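Long-range contacts in cytoplasmic protein (Cryptococcus neoformans var. grubii serotype A, PDB 7LPQ), which probably hydrolyses steryl beta-glucosides as a family 5 glycoside hydrolase and here holds a small pyrrolidine-benzoxazinone ligand in its barrel pocket: residues N270-G275 with Q428-R433; Q144-R149 with M197-N202; P451-G456 with G520-P525; L98-F103 with A569-V574. All coordinates share one frame; numbering follows the deposited sequence. Where two conformers were deposited one is given.

How the interactions relate
All four contacts border the site where YAJ is bound, at the ends of the barrel strands, with centres 12 to 18 Å apart. R100 of interaction 4 joins two others: its NH2 is 2.8 Å from N270 OD1 of interaction 1, and its NH1 forms a salt bridge of 3.0 Å with E521 OE2 of interaction 3. H452 ND1 of interaction 3 lies 3.0 Å from E271 OE2 of interaction 1. Interactions 3 and 4 also share a backbone bond, I522 O to W571 N at 2.7 Å. Interaction 2 reaches interaction 1 through Q144 NE2, 2.9 Å from N270 O, but stays about 6 Å, nearest atoms, from interactions 3 and 4.

Interaction 1 (N270-G275 with Q428-R433); sequences NEPGEG and QAPVLR. With YAJ (~{N}-[(3~{R},5~{S})-5-(hydroxymethyl)-1-methyl-pyrrolidin-3-yl]-2-(3-oxidanylidene-4~{H}-1,4-benzoxazin-6-yl)ethanamide), chain E.
A polar contact between two loops, strengthened at its outer end by a salt bridge, joins N270-G275 after strand 263-267 to Q428-R433 after strand 424-427 on the rim of the barrel. At the inner end, Q428 OE1 accepts from E271 N (2.7 Å) on a nearly straight bond of 166°; the donor stands above the amide's carbonyl plane. An extended chain, with CG anti to the backbone N (chi1 -167°), brings that amide to E271. V431 CG2 packs on E271 CD at 3.8 Å, while its CG1 faces YAJ. In the middle, the two proline rings meet, P272 CG lying 4.2 Å from P430 CG. One water links P272 O to V431 N. Outermost, R433 grips E274 side-on: NE meets OE1 and NH2 meets OE2, each at 2.8 Å, with carboxylate and guanidinium 14° from coplanar. A second water ties E274 OE1 to V431 O. The E271 OE2 atom accepts from YAJ N05 (3.2 Å) and is also hydrogen-bonded to H452 ND1. N270-E271-P272 is consistent with the Asn-Glu-Pro motif that carries the acid/base in family 5. Bonded at its backbone and packed along its side chain, E271 should thus be held in position towards the ligand.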
# COMPACT_ATOMS: atom_id res chain seq x y z
N ASN A 270 -5.51 3.59 -3.72
CA ASN A 270 -4.92 2.88 -2.60
C ASN A 270 -5.85 2.88 -1.39
O ASN A 270 -6.36 3.94 -1.00
CB ASN A 270 -3.58 3.51 -2.22
CG ASN A 270 -2.88 2.75 -1.13
OD1 ASN A 270 -2.31 1.68 -1.37
ND2 ASN A 270 -2.89 3.31 0.08
N GLU A 271 -6.04 1.70 -0.79
CA GLU A 271 -6.80 1.51 0.44
C GLU A 271 -7.96 2.51 0.56
O GLU A 271 -7.98 3.34 1.48
CB GLU A 271 -5.87 1.63 1.66
CG GLU A 271 -4.64 0.72 1.58
CD GLU A 271 -3.92 0.52 2.92
OE1 GLU A 271 -4.19 1.29 3.87
OE2 GLU A 271 -3.08 -0.39 3.02
N PRO A 272 -8.94 2.44 -0.33
CA PRO A 272 -10.01 3.45 -0.32
C PRO A 272 -10.85 3.38 0.95
O PRO A 272 -11.17 2.30 1.45
CB PRO A 272 -10.85 3.10 -1.55
CG PRO A 272 -10.63 1.62 -1.75
CD PRO A 272 -9.19 1.38 -1.33
N GLY A 273 -11.20 4.55 1.47
CA GLY A 273 -12.06 4.60 2.63
C GLY A 273 -13.52 4.35 2.26
O GLY A 273 -13.98 4.65 1.16
N GLU A 274 -14.25 3.79 3.22
CA GLU A 274 -15.65 3.45 3.01
C GLU A 274 -16.60 4.53 3.53
O GLU A 274 -17.80 4.45 3.26
CB GLU A 274 -15.98 2.12 3.68
CG GLU A 274 -14.95 1.02 3.43
CD GLU A 274 -15.46 -0.36 3.83
OE1 GLU A 274 -14.85 -1.37 3.39
OE2 GLU A 274 -16.47 -0.44 4.57
N GLY A 275 -16.08 5.52 4.25
CA GLY A 275 -16.95 6.54 4.80
C GLY A 275 -17.96 5.94 5.77
O GLY A 275 -17.62 5.11 6.62
N GLN A 428 -7.02 -3.68 -6.43
CA GLN A 428 -6.90 -3.56 -4.98
C GLN A 428 -8.28 -3.29 -4.40
O GLN A 428 -8.74 -2.15 -4.35
CB GLN A 428 -5.92 -2.45 -4.61
CG GLN A 428 -5.50 -2.47 -3.14
CD GLN A 428 -4.82 -1.19 -2.70
OE1 GLN A 428 -5.01 -0.72 -1.57
NE2 GLN A 428 -4.02 -0.61 -3.59
N ALA A 429 -8.94 -4.36 -3.94
CA ALA A 429 -10.19 -4.21 -3.21
C ALA A 429 -9.92 -3.48 -1.89
O ALA A 429 -8.78 -3.40 -1.43
CB ALA A 429 -10.80 -5.59 -2.94
N PRO A 430 -10.97 -2.94 -1.27
CA PRO A 430 -10.78 -2.26 0.02
C PRO A 430 -10.16 -3.18 1.06
O PRO A 430 -10.26 -4.41 0.99
CB PRO A 430 -12.20 -1.84 0.42
CG PRO A 430 -12.96 -1.79 -0.87
CD PRO A 430 -12.37 -2.88 -1.73
N VAL A 431 -9.49 -2.56 2.04
CA VAL A 431 -8.74 -3.31 3.04
C VAL A 431 -9.62 -4.37 3.67
O VAL A 431 -10.71 -4.08 4.17
CB VAL A 431 -8.17 -2.35 4.10
CG1 VAL A 431 -7.74 -3.13 5.33
CG2 VAL A 431 -7.01 -1.56 3.55
N LEU A 432 -9.14 -5.62 3.66
CA LEU A 432 -9.78 -6.74 4.35
C LEU A 432 -11.20 -6.99 3.87
O LEU A 432 -12.04 -7.50 4.61
CB LEU A 432 -9.75 -6.51 5.87
CG LEU A 432 -8.33 -6.59 6.44
CD1 LEU A 432 -8.23 -5.80 7.74
CD2 LEU A 432 -7.86 -8.03 6.64
N ARG A 433 -11.47 -6.65 2.62
CA ARG A 433 -12.69 -7.04 1.93
C ARG A 433 -12.31 -7.92 0.74
O ARG A 433 -11.23 -7.77 0.16
CB ARG A 433 -13.49 -5.83 1.44
CG ARG A 433 -13.76 -4.78 2.50
CD ARG A 433 -14.90 -5.19 3.41
NE ARG A 433 -15.46 -4.04 4.12
CZ ARG A 433 -16.31 -4.13 5.14
NH1 ARG A 433 -16.71 -5.32 5.58
NH2 ARG A 433 -16.77 -3.02 5.72
C10 YAJ E . -3.75 -4.05 5.27
C13 YAJ E . -4.17 -5.10 7.86
C20 YAJ E . -0.34 1.82 5.50
C21 YAJ E . 1.06 1.38 5.48
C22 YAJ E . 2.05 2.32 4.81
C01 YAJ E . 2.59 0.35 7.02
C03 YAJ E . 0.22 0.39 7.37
C04 YAJ E . -1.05 0.99 6.61
C06 YAJ E . -2.94 -0.69 6.70
C08 YAJ E . -4.03 -1.59 6.08
C09 YAJ E . -3.99 -3.13 6.31
C11 YAJ E . -3.72 -5.44 5.50
C12 YAJ E . -3.93 -6.00 6.79
C14 YAJ E . -4.20 -3.70 7.59
C16 YAJ E . -4.29 -7.01 9.44
C18 YAJ E . -3.81 -7.89 8.39
N02 YAJ E . 1.36 1.21 6.93
N05 YAJ E . -2.07 0.10 6.05
N15 YAJ E . -4.40 -5.66 9.17
O07 YAJ E . -2.88 -0.66 7.94
O17 YAJ E . -4.47 -7.45 10.59
O19 YAJ E . -3.91 -7.34 7.00
O23 YAJ E . 1.93 3.63 5.34
O HOH W 1 -9.80 0.02 2.30
O HOH W 2 -12.19 -1.20 4.03

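Interaction 2 (Q144-R149 with M197-N202); sequences QDVWSR and MIWGTN. With YAJ (~{N}-[(3~{R},5~{S})-5-(hydroxymethyl)-1-methyl-pyrrolidin-3-yl]-2-(3-oxidanylidene-4~{H}-1,4-benzoxazin-6-yl)ethanamide), chain E.
V146 and D145 of the loop after strand 137-143 meet W199 and N202 of the turn leading to helix 206-221, by side-chain packing. The apolar part belongs to V146. Its CG1 sits 3.5 Å from N202 CB and also reaches W199 O, and it approaches the indole of W199 at the edge, 4.1 Å from CE3. With CG1 anti to its own carbonyl carbon (chi1 -70°), V146 turns this methyl into the angle between the two residues. The polar-aromatic part comes from D145, whose OD1 lies 3.4 Å from W199 CH2; the carboxylate plane stands 86° from the ring, an almost perpendicular meeting. The other oxygen, OD2, is hydrogen-bonded to S154, which fixes the carboxylate beside CH2 of the indole. Hydrogen bonds within 197-202 shape the turn itself: I198 O accepts from T201 N at 2.9 Å and from T201 OG1 at 2.7 Å, and W199 O accepts from N202 N, the backbone pattern of a 3-10 turn. N202 OD1 is taken by the backbone of Y178. The indole has V146 at one part of its edge and YAJ at another: W199 CZ2 stands 3.6 Å from YAJ C04, and W585 meets W199 edge-to-face. An aromatic wall of this kind, built on loops beyond the strand ends, is characteristic of the substrate pockets of TIM-barrel glycoside hydrolases.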
# COMPACT_ATOMS: atom_id res chain seq x y z
N GLN A 144 -3.01 7.24 -1.43
CA GLN A 144 -3.61 8.12 -0.44
C GLN A 144 -3.67 7.38 0.89
O GLN A 144 -3.58 6.15 0.94
CB GLN A 144 -5.01 8.58 -0.85
CG GLN A 144 -6.06 7.48 -0.83
CD GLN A 144 -6.64 7.26 0.57
OE1 GLN A 144 -6.72 8.19 1.38
NE2 GLN A 144 -7.06 6.03 0.84
N ASP A 145 -3.83 8.16 1.96
CA ASP A 145 -4.07 7.64 3.30
C ASP A 145 -5.07 8.57 3.97
O ASP A 145 -4.85 9.79 3.99
CB ASP A 145 -2.79 7.55 4.13
CG ASP A 145 -1.84 6.50 3.61
OD1 ASP A 145 -2.06 5.30 3.89
OD2 ASP A 145 -0.86 6.88 2.94
N VAL A 146 -6.13 8.00 4.54
CA VAL A 146 -7.23 8.75 5.15
C VAL A 146 -7.48 10.02 4.33
O VAL A 146 -7.50 11.13 4.87
CB VAL A 146 -6.94 9.06 6.62
CG1 VAL A 146 -7.00 7.77 7.44
CG2 VAL A 146 -5.60 9.73 6.81
N TRP A 147 -7.63 9.83 3.02
CA TRP A 147 -7.99 10.85 2.04
C TRP A 147 -6.86 11.81 1.67
O TRP A 147 -6.59 12.01 0.48
CB TRP A 147 -9.18 11.69 2.51
CG TRP A 147 -9.56 12.70 1.47
CD1 TRP A 147 -9.34 14.04 1.50
CD2 TRP A 147 -10.18 12.42 0.20
NE1 TRP A 147 -9.81 14.63 0.34
CE2 TRP A 147 -10.33 13.65 -0.47
CE3 TRP A 147 -10.64 11.26 -0.42
CZ2 TRP A 147 -10.91 13.75 -1.73
CZ3 TRP A 147 -11.22 11.36 -1.67
CH2 TRP A 147 -11.35 12.60 -2.31
N SER A 148 -6.21 12.42 2.66
CA SER A 148 -5.19 13.40 2.34
C SER A 148 -4.30 13.67 3.55
O SER A 148 -4.62 13.32 4.68
CB SER A 148 -5.83 14.71 1.86
OG SER A 148 -6.48 15.37 2.94
N ARG A 149 -3.15 14.30 3.27
CA ARG A 149 -2.30 14.80 4.34
C ARG A 149 -3.08 15.70 5.29
O ARG A 149 -2.86 15.68 6.50
CB ARG A 149 -1.13 15.60 3.75
CG ARG A 149 -0.08 14.79 3.01
CD ARG A 149 1.19 15.64 2.84
NE ARG A 149 0.91 16.88 2.11
CZ ARG A 149 1.43 18.07 2.42
NH1 ARG A 149 2.27 18.20 3.44
NH2 ARG A 149 1.11 19.13 1.69
N MET A 197 0.26 4.26 15.52
CA MET A 197 -0.69 3.79 14.51
C MET A 197 -2.10 4.28 14.79
O MET A 197 -3.08 3.61 14.44
CB MET A 197 -0.66 2.26 14.42
CG MET A 197 0.69 1.69 13.96
SD MET A 197 1.27 2.37 12.38
CE MET A 197 0.03 1.69 11.28
N ILE A 198 -2.23 5.45 15.40
CA ILE A 198 -3.56 6.02 15.56
C ILE A 198 -4.06 6.67 14.27
O ILE A 198 -5.27 6.81 14.08
CB ILE A 198 -3.59 7.05 16.70
CG1 ILE A 198 -5.04 7.37 17.08
CG2 ILE A 198 -2.84 8.32 16.30
CD1 ILE A 198 -5.19 8.04 18.42
N TRP A 199 -3.15 7.06 13.36
CA TRP A 199 -3.57 7.78 12.16
C TRP A 199 -4.64 7.01 11.38
O TRP A 199 -5.51 7.63 10.75
CB TRP A 199 -2.36 8.06 11.27
CG TRP A 199 -1.78 6.85 10.61
CD1 TRP A 199 -0.70 6.13 11.03
CD2 TRP A 199 -2.24 6.22 9.41
NE1 TRP A 199 -0.46 5.09 10.16
CE2 TRP A 199 -1.39 5.13 9.16
CE3 TRP A 199 -3.28 6.49 8.51
CZ2 TRP A 199 -1.56 4.29 8.06
CZ3 TRP A 199 -3.44 5.65 7.42
CH2 TRP A 199 -2.58 4.57 7.20
N GLY A 200 -4.58 5.68 11.41
CA GLY A 200 -5.55 4.89 10.67
C GLY A 200 -6.97 5.10 11.15
O GLY A 200 -7.91 5.00 10.35
N THR A 201 -7.16 5.41 12.43
CA THR A 201 -8.50 5.65 12.93
C THR A 201 -9.15 6.88 12.31
O THR A 201 -10.36 7.07 12.48
CB THR A 201 -8.51 5.78 14.46
OG1 THR A 201 -7.81 6.98 14.85
CG2 THR A 201 -7.87 4.56 15.11
N ASN A 202 -8.39 7.72 11.60
CA ASN A 202 -9.01 8.85 10.92
C ASN A 202 -10.10 8.39 9.96
O ASN A 202 -11.03 9.15 9.68
CB ASN A 202 -7.95 9.67 10.17
CG ASN A 202 -7.30 10.72 11.06
OD1 ASN A 202 -7.98 11.44 11.78
ND2 ASN A 202 -5.97 10.81 11.01
C10 YAJ E . -3.75 -4.05 5.27
C13 YAJ E . -4.17 -5.10 7.86
C20 YAJ E . -0.34 1.82 5.50
C21 YAJ E . 1.06 1.38 5.48
C22 YAJ E . 2.05 2.32 4.81
C01 YAJ E . 2.59 0.35 7.02
C03 YAJ E . 0.22 0.39 7.37
C04 YAJ E . -1.05 0.99 6.61
C06 YAJ E . -2.94 -0.69 6.70
C08 YAJ E . -4.03 -1.59 6.08
C09 YAJ E . -3.99 -3.13 6.31
C11 YAJ E . -3.72 -5.44 5.50
C12 YAJ E . -3.93 -6.00 6.79
C14 YAJ E . -4.20 -3.70 7.59
C16 YAJ E . -4.29 -7.01 9.44
C18 YAJ E . -3.81 -7.89 8.39
N02 YAJ E . 1.36 1.21 6.93
N05 YAJ E . -2.07 0.10 6.05
N15 YAJ E . -4.40 -5.66 9.17
O07 YAJ E . -2.88 -0.66 7.94
O17 YAJ E . -4.47 -7.45 10.59
O19 YAJ E . -3.91 -7.34 7.00
O23 YAJ E . 1.93 3.63 5.34

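Interaction 3 (P451-G456 with G520-P525); sequences PHFYDG and GEIGIP. With YAJ (~{N}-[(3~{R},5~{S})-5-(hydroxymethyl)-1-methyl-pyrrolidin-3-yl]-2-(3-oxidanylidene-4~{H}-1,4-benzoxazin-6-yl)ethanamide), chain E.
E521 touches two aromatic side chains of 451-456. Y454 OH donates to its OE1 over 2.6 Å, on the anti side of the carboxylate, and E521 CB lies over one face of the H452 imidazole, 3.7 Å from the centroid in a CH-pi contact. The carboxylate is tilted 25° from the imidazole plane and stacked on it. Y454 is sandwiched: I522 CA covers one face, YAJ C03 the other. Behind these, backbone bonds set the spacing: F453 N to E521 O is 2.9 Å and nearly straight, and G520 N to P451 O is 2.8 Å. Two waters bridge D455 to G523 O. H452 ND1 bonds E271, and R100 pairs with E521 OE2. E521's place at the end of strand 518-522 is consistent with the nucleophile of family 5 enzymes. 451-454 and 520-523 run side by side, their end-to-end directions 5° apart, where the chain leaves barrel strands 447-449 and 518-522; helix 490-512 backs F453, and helix 547-559 covers I522.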
# COMPACT_ATOMS: atom_id res chain seq x y z
N PRO A 451 -3.84 -7.27 -3.39
CA PRO A 451 -4.16 -7.03 -1.98
C PRO A 451 -2.92 -6.67 -1.18
O PRO A 451 -1.79 -6.96 -1.56
CB PRO A 451 -4.75 -8.37 -1.51
CG PRO A 451 -4.08 -9.39 -2.37
CD PRO A 451 -3.85 -8.71 -3.73
N HIS A 452 -3.16 -6.03 -0.04
CA HIS A 452 -2.13 -5.77 0.95
C HIS A 452 -2.29 -6.73 2.12
O HIS A 452 -3.36 -7.27 2.37
CB HIS A 452 -2.22 -4.32 1.45
CG HIS A 452 -2.08 -3.30 0.36
ND1 HIS A 452 -2.17 -1.94 0.60
CD2 HIS A 452 -1.89 -3.43 -0.97
CE1 HIS A 452 -2.03 -1.29 -0.54
NE2 HIS A 452 -1.86 -2.17 -1.51
N PHE A 453 -1.19 -6.96 2.83
CA PHE A 453 -1.24 -7.73 4.06
C PHE A 453 -0.15 -7.25 5.01
O PHE A 453 1.00 -7.07 4.60
CB PHE A 453 -1.08 -9.24 3.84
CG PHE A 453 -1.15 -10.04 5.12
CD1 PHE A 453 -0.02 -10.24 5.89
CD2 PHE A 453 -2.36 -10.57 5.55
CE1 PHE A 453 -0.09 -10.96 7.06
CE2 PHE A 453 -2.43 -11.30 6.71
CZ PHE A 453 -1.29 -11.49 7.48
N TYR A 454 -0.53 -7.07 6.27
CA TYR A 454 0.42 -6.76 7.33
C TYR A 454 0.20 -7.72 8.49
O TYR A 454 -0.92 -8.16 8.73
CB TYR A 454 0.26 -5.32 7.81
CG TYR A 454 0.77 -4.32 6.83
CD1 TYR A 454 2.11 -3.97 6.80
CD2 TYR A 454 -0.08 -3.72 5.91
CE1 TYR A 454 2.59 -3.06 5.89
CE2 TYR A 454 0.38 -2.81 4.99
CZ TYR A 454 1.72 -2.48 4.98
OH TYR A 454 2.19 -1.56 4.06
N ASP A 455 1.28 -8.06 9.19
CA ASP A 455 1.17 -8.73 10.49
C ASP A 455 0.58 -7.71 11.46
O ASP A 455 1.32 -6.93 12.08
CB ASP A 455 2.52 -9.25 10.93
CG ASP A 455 2.47 -9.92 12.29
OD1 ASP A 455 1.37 -10.02 12.89
OD2 ASP A 455 3.54 -10.36 12.75
N GLY A 456 -0.75 -7.70 11.59
CA GLY A 456 -1.42 -6.60 12.26
C GLY A 456 -1.03 -6.43 13.72
O GLY A 456 -0.90 -5.30 14.21
N GLY A 520 0.63 -6.22 -2.78
CA GLY A 520 1.12 -4.88 -3.10
C GLY A 520 1.82 -4.20 -1.95
O GLY A 520 2.66 -3.32 -2.20
N GLU A 521 1.51 -4.58 -0.71
CA GLU A 521 2.14 -4.02 0.47
C GLU A 521 2.27 -5.10 1.54
O GLU A 521 1.30 -5.80 1.82
CB GLU A 521 1.33 -2.85 1.04
CG GLU A 521 1.49 -1.53 0.32
CD GLU A 521 0.79 -0.40 1.06
OE1 GLU A 521 0.62 -0.52 2.29
OE2 GLU A 521 0.39 0.59 0.40
N ILE A 522 3.46 -5.20 2.13
CA ILE A 522 3.71 -6.08 3.26
C ILE A 522 5.01 -5.64 3.91
O ILE A 522 5.98 -5.28 3.22
CB ILE A 522 3.76 -7.57 2.82
CG1 ILE A 522 4.02 -8.45 4.04
CG2 ILE A 522 4.85 -7.80 1.77
CD1 ILE A 522 3.81 -9.92 3.80
N GLY A 523 5.04 -5.67 5.23
CA GLY A 523 6.22 -5.23 5.95
C GLY A 523 5.97 -5.21 7.44
O GLY A 523 4.88 -5.53 7.91
N ILE A 524 7.01 -4.82 8.16
CA ILE A 524 6.97 -4.80 9.62
C ILE A 524 7.64 -3.53 10.12
O ILE A 524 8.49 -2.94 9.44
CB ILE A 524 7.68 -6.03 10.24
CG1 ILE A 524 9.12 -6.14 9.73
CG2 ILE A 524 6.92 -7.31 9.89
CD1 ILE A 524 10.14 -5.42 10.59
N PRO A 525 7.26 -3.09 11.32
CA PRO A 525 7.87 -1.87 11.88
C PRO A 525 9.23 -2.14 12.47
O PRO A 525 9.46 -3.16 13.13
CB PRO A 525 6.87 -1.44 12.96
CG PRO A 525 6.25 -2.73 13.41
CD PRO A 525 6.17 -3.61 12.17
C10 YAJ E . -3.75 -4.05 5.27
C13 YAJ E . -4.17 -5.10 7.86
C20 YAJ E . -0.34 1.82 5.50
C21 YAJ E . 1.06 1.38 5.48
C22 YAJ E . 2.05 2.32 4.81
C01 YAJ E . 2.59 0.35 7.02
C03 YAJ E . 0.22 0.39 7.37
C04 YAJ E . -1.05 0.99 6.61
C06 YAJ E . -2.94 -0.69 6.70
C08 YAJ E . -4.03 -1.59 6.08
C09 YAJ E . -3.99 -3.13 6.31
C11 YAJ E . -3.72 -5.44 5.50
C12 YAJ E . -3.93 -6.00 6.79
C14 YAJ E . -4.20 -3.70 7.59
C16 YAJ E . -4.29 -7.01 9.44
C18 YAJ E . -3.81 -7.89 8.39
N02 YAJ E . 1.36 1.21 6.93
N05 YAJ E . -2.07 0.10 6.05
N15 YAJ E . -4.40 -5.66 9.17
O07 YAJ E . -2.88 -0.66 7.94
O17 YAJ E . -4.47 -7.45 10.59
O19 YAJ E . -3.91 -7.34 7.00
O23 YAJ E . 1.93 3.63 5.34
O HOH W 3 3.56 -7.93 7.73
O HOH W 4 3.82 -5.77 10.67

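Interaction 4 (L98-F103 with A569-V574); sequences LLRYVF and AIWNYV. With YAJ (~{N}-[(3~{R},5~{S})-5-(hydroxymethyl)-1-methyl-pyrrolidin-3-yl]-2-(3-oxidanylidene-4~{H}-1,4-benzoxazin-6-yl)ethanamide), chain E.
The contact lies behind the ligand pocket: W571, with YAJ C22 over one ring face, is backed by R100 and V102 in the barrel interior. V102 CG2 comes within 4.3 Å of W571 CZ3, and R100 NH1 approaches the same atom at the indole edge, 4.2 Å away, with that carbon near the guanidinium plane. Further back along the strands, A569 CB packs on R100 CB (4.2 Å) and on L98 CD2 (4.3 Å). L98, R100 and V102 all direct their side chains towards the 569-574 segment. Strands 98-104 and 567-570 are not paired with each other; both flank strand 35-43 in the parallel TIM barrel, so these side chains meet across its core. An arginine chain extended from CG to NE, with CG anti to the backbone N (chi1 -175°), carries the guanidinium up to the strand ends, where N42, D267, N270 and E521 hold it with hydrogen bonds and salt bridges. W571 has N572 CB 3.3 Å above one ring face and YAJ C22 3.0 Å above the opposite one, a tight fit. The peptide linking W571 to N572 is cis, as is common after the tryptophan that ends the last barrel strand in family 5 enzymes.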
# COMPACT_ATOMS: atom_id res chain seq x y z
N LEU A 98 11.08 -5.59 -9.03
CA LEU A 98 9.77 -4.96 -9.00
C LEU A 98 9.79 -3.72 -8.13
O LEU A 98 10.42 -3.69 -7.08
CB LEU A 98 8.72 -5.93 -8.47
CG LEU A 98 7.32 -5.36 -8.25
CD1 LEU A 98 6.67 -4.98 -9.57
CD2 LEU A 98 6.46 -6.37 -7.48
N LEU A 99 9.09 -2.69 -8.60
CA LEU A 99 8.89 -1.47 -7.81
C LEU A 99 7.43 -1.06 -7.95
O LEU A 99 6.94 -0.89 -9.07
CB LEU A 99 9.81 -0.34 -8.27
CG LEU A 99 11.31 -0.63 -8.27
CD1 LEU A 99 12.04 0.45 -9.07
CD2 LEU A 99 11.88 -0.73 -6.86
N ARG A 100 6.75 -0.92 -6.83
CA ARG A 100 5.44 -0.27 -6.79
C ARG A 100 5.71 1.21 -6.63
O ARG A 100 6.14 1.65 -5.56
CB ARG A 100 4.60 -0.83 -5.64
CG ARG A 100 3.17 -0.30 -5.58
CD ARG A 100 2.29 -1.19 -4.74
NE ARG A 100 0.95 -0.64 -4.52
CZ ARG A 100 0.56 -0.00 -3.42
NH1 ARG A 100 1.41 0.21 -2.42
NH2 ARG A 100 -0.69 0.43 -3.31
N TYR A 101 5.50 1.98 -7.69
CA TYR A 101 5.87 3.39 -7.70
C TYR A 101 4.76 4.24 -7.11
O TYR A 101 3.62 4.20 -7.58
CB TYR A 101 6.19 3.88 -9.12
CG TYR A 101 6.71 5.29 -9.12
CD1 TYR A 101 5.84 6.38 -9.14
CD2 TYR A 101 8.07 5.55 -9.06
CE1 TYR A 101 6.31 7.68 -9.11
CE2 TYR A 101 8.55 6.84 -9.04
CZ TYR A 101 7.67 7.90 -9.06
OH TYR A 101 8.15 9.18 -9.03
N VAL A 102 5.11 5.04 -6.10
CA VAL A 102 4.14 5.78 -5.30
C VAL A 102 4.03 7.20 -5.83
O VAL A 102 5.05 7.89 -5.99
CB VAL A 102 4.53 5.77 -3.82
CG1 VAL A 102 3.58 6.64 -3.01
CG2 VAL A 102 4.58 4.35 -3.28
N PHE A 103 2.81 7.66 -6.06
CA PHE A 103 2.56 9.05 -6.42
C PHE A 103 1.19 9.42 -5.88
O PHE A 103 0.32 8.57 -5.75
CB PHE A 103 2.64 9.28 -7.94
CG PHE A 103 1.47 8.73 -8.69
CD1 PHE A 103 1.47 7.41 -9.12
CD2 PHE A 103 0.35 9.52 -8.95
CE1 PHE A 103 0.38 6.89 -9.80
CE2 PHE A 103 -0.73 9.00 -9.63
CZ PHE A 103 -0.72 7.68 -10.06
N ALA A 569 5.50 -6.75 -2.99
CA ALA A 569 6.30 -5.54 -2.90
C ALA A 569 6.35 -5.13 -1.43
O ALA A 569 5.31 -4.83 -0.84
CB ALA A 569 5.71 -4.41 -3.75
N ILE A 570 7.55 -5.14 -0.85
CA ILE A 570 7.69 -4.82 0.57
C ILE A 570 7.44 -3.34 0.80
O ILE A 570 7.88 -2.49 0.02
CB ILE A 570 9.09 -5.22 1.07
CG1 ILE A 570 9.27 -6.74 1.02
CG2 ILE A 570 9.32 -4.69 2.48
CD1 ILE A 570 10.72 -7.16 0.88
N TRP A 571 6.72 -3.02 1.87
CA TRP A 571 6.61 -1.65 2.35
C TRP A 571 7.59 -1.44 3.51
O TRP A 571 7.45 -2.10 4.55
CB TRP A 571 5.17 -1.35 2.81
CG TRP A 571 5.01 0.08 3.15
CD1 TRP A 571 5.36 0.68 4.32
CD2 TRP A 571 4.53 1.13 2.30
NE1 TRP A 571 5.14 2.04 4.24
CE2 TRP A 571 4.62 2.33 3.02
CE3 TRP A 571 4.04 1.16 0.99
CZ2 TRP A 571 4.20 3.55 2.49
CZ3 TRP A 571 3.64 2.38 0.46
CH2 TRP A 571 3.72 3.56 1.21
N ASN A 572 8.58 -0.56 3.33
CA ASN A 572 8.84 0.21 2.10
C ASN A 572 10.33 0.59 2.09
O ASN A 572 11.11 0.06 2.87
CB ASN A 572 7.93 1.44 2.03
CG ASN A 572 8.21 2.45 3.13
OD1 ASN A 572 8.65 3.55 2.85
ND2 ASN A 572 7.91 2.08 4.39
N TYR A 573 10.71 1.50 1.20
CA TYR A 573 12.10 1.93 1.05
C TYR A 573 12.15 3.45 1.03
O TYR A 573 11.70 4.07 0.06
CB TYR A 573 12.73 1.35 -0.22
CG TYR A 573 14.23 1.57 -0.34
CD1 TYR A 573 15.13 0.70 0.25
CD2 TYR A 573 14.73 2.66 -1.05
CE1 TYR A 573 16.50 0.91 0.14
CE2 TYR A 573 16.09 2.87 -1.17
CZ TYR A 573 16.96 2.00 -0.58
OH TYR A 573 18.32 2.22 -0.69
N VAL A 574 12.69 4.04 2.09
CA VAL A 574 12.67 5.48 2.30
C VAL A 574 14.11 5.97 2.38
O VAL A 574 14.76 5.83 3.41
CB VAL A 574 11.90 5.86 3.57
CG1 VAL A 574 11.84 7.37 3.73
CG2 VAL A 574 10.53 5.28 3.53
C10 YAJ E . -3.75 -4.05 5.27
C13 YAJ E . -4.17 -5.10 7.86
C20 YAJ E . -0.34 1.82 5.50
C21 YAJ E . 1.06 1.38 5.48
C22 YAJ E . 2.05 2.32 4.81
C01 YAJ E . 2.59 0.35 7.02
C03 YAJ E . 0.22 0.39 7.37
C04 YAJ E . -1.05 0.99 6.61
C06 YAJ E . -2.94 -0.69 6.70
C08 YAJ E . -4.03 -1.59 6.08
C09 YAJ E . -3.99 -3.13 6.31
C11 YAJ E . -3.72 -5.44 5.50
C12 YAJ E . -3.93 -6.00 6.79
C14 YAJ E . -4.20 -3.70 7.59
C16 YAJ E . -4.29 -7.01 9.44
C18 YAJ E . -3.81 -7.89 8.39
N02 YAJ E . 1.36 1.21 6.93
N05 YAJ E . -2.07 0.10 6.05
N15 YAJ E . -4.40 -5.66 9.17
O07 YAJ E . -2.88 -0.66 7.94
O17 YAJ E . -4.47 -7.45 10.59
O19 YAJ E . -3.91 -7.34 7.00
O23 YAJ E . 1.93 3.63 5.34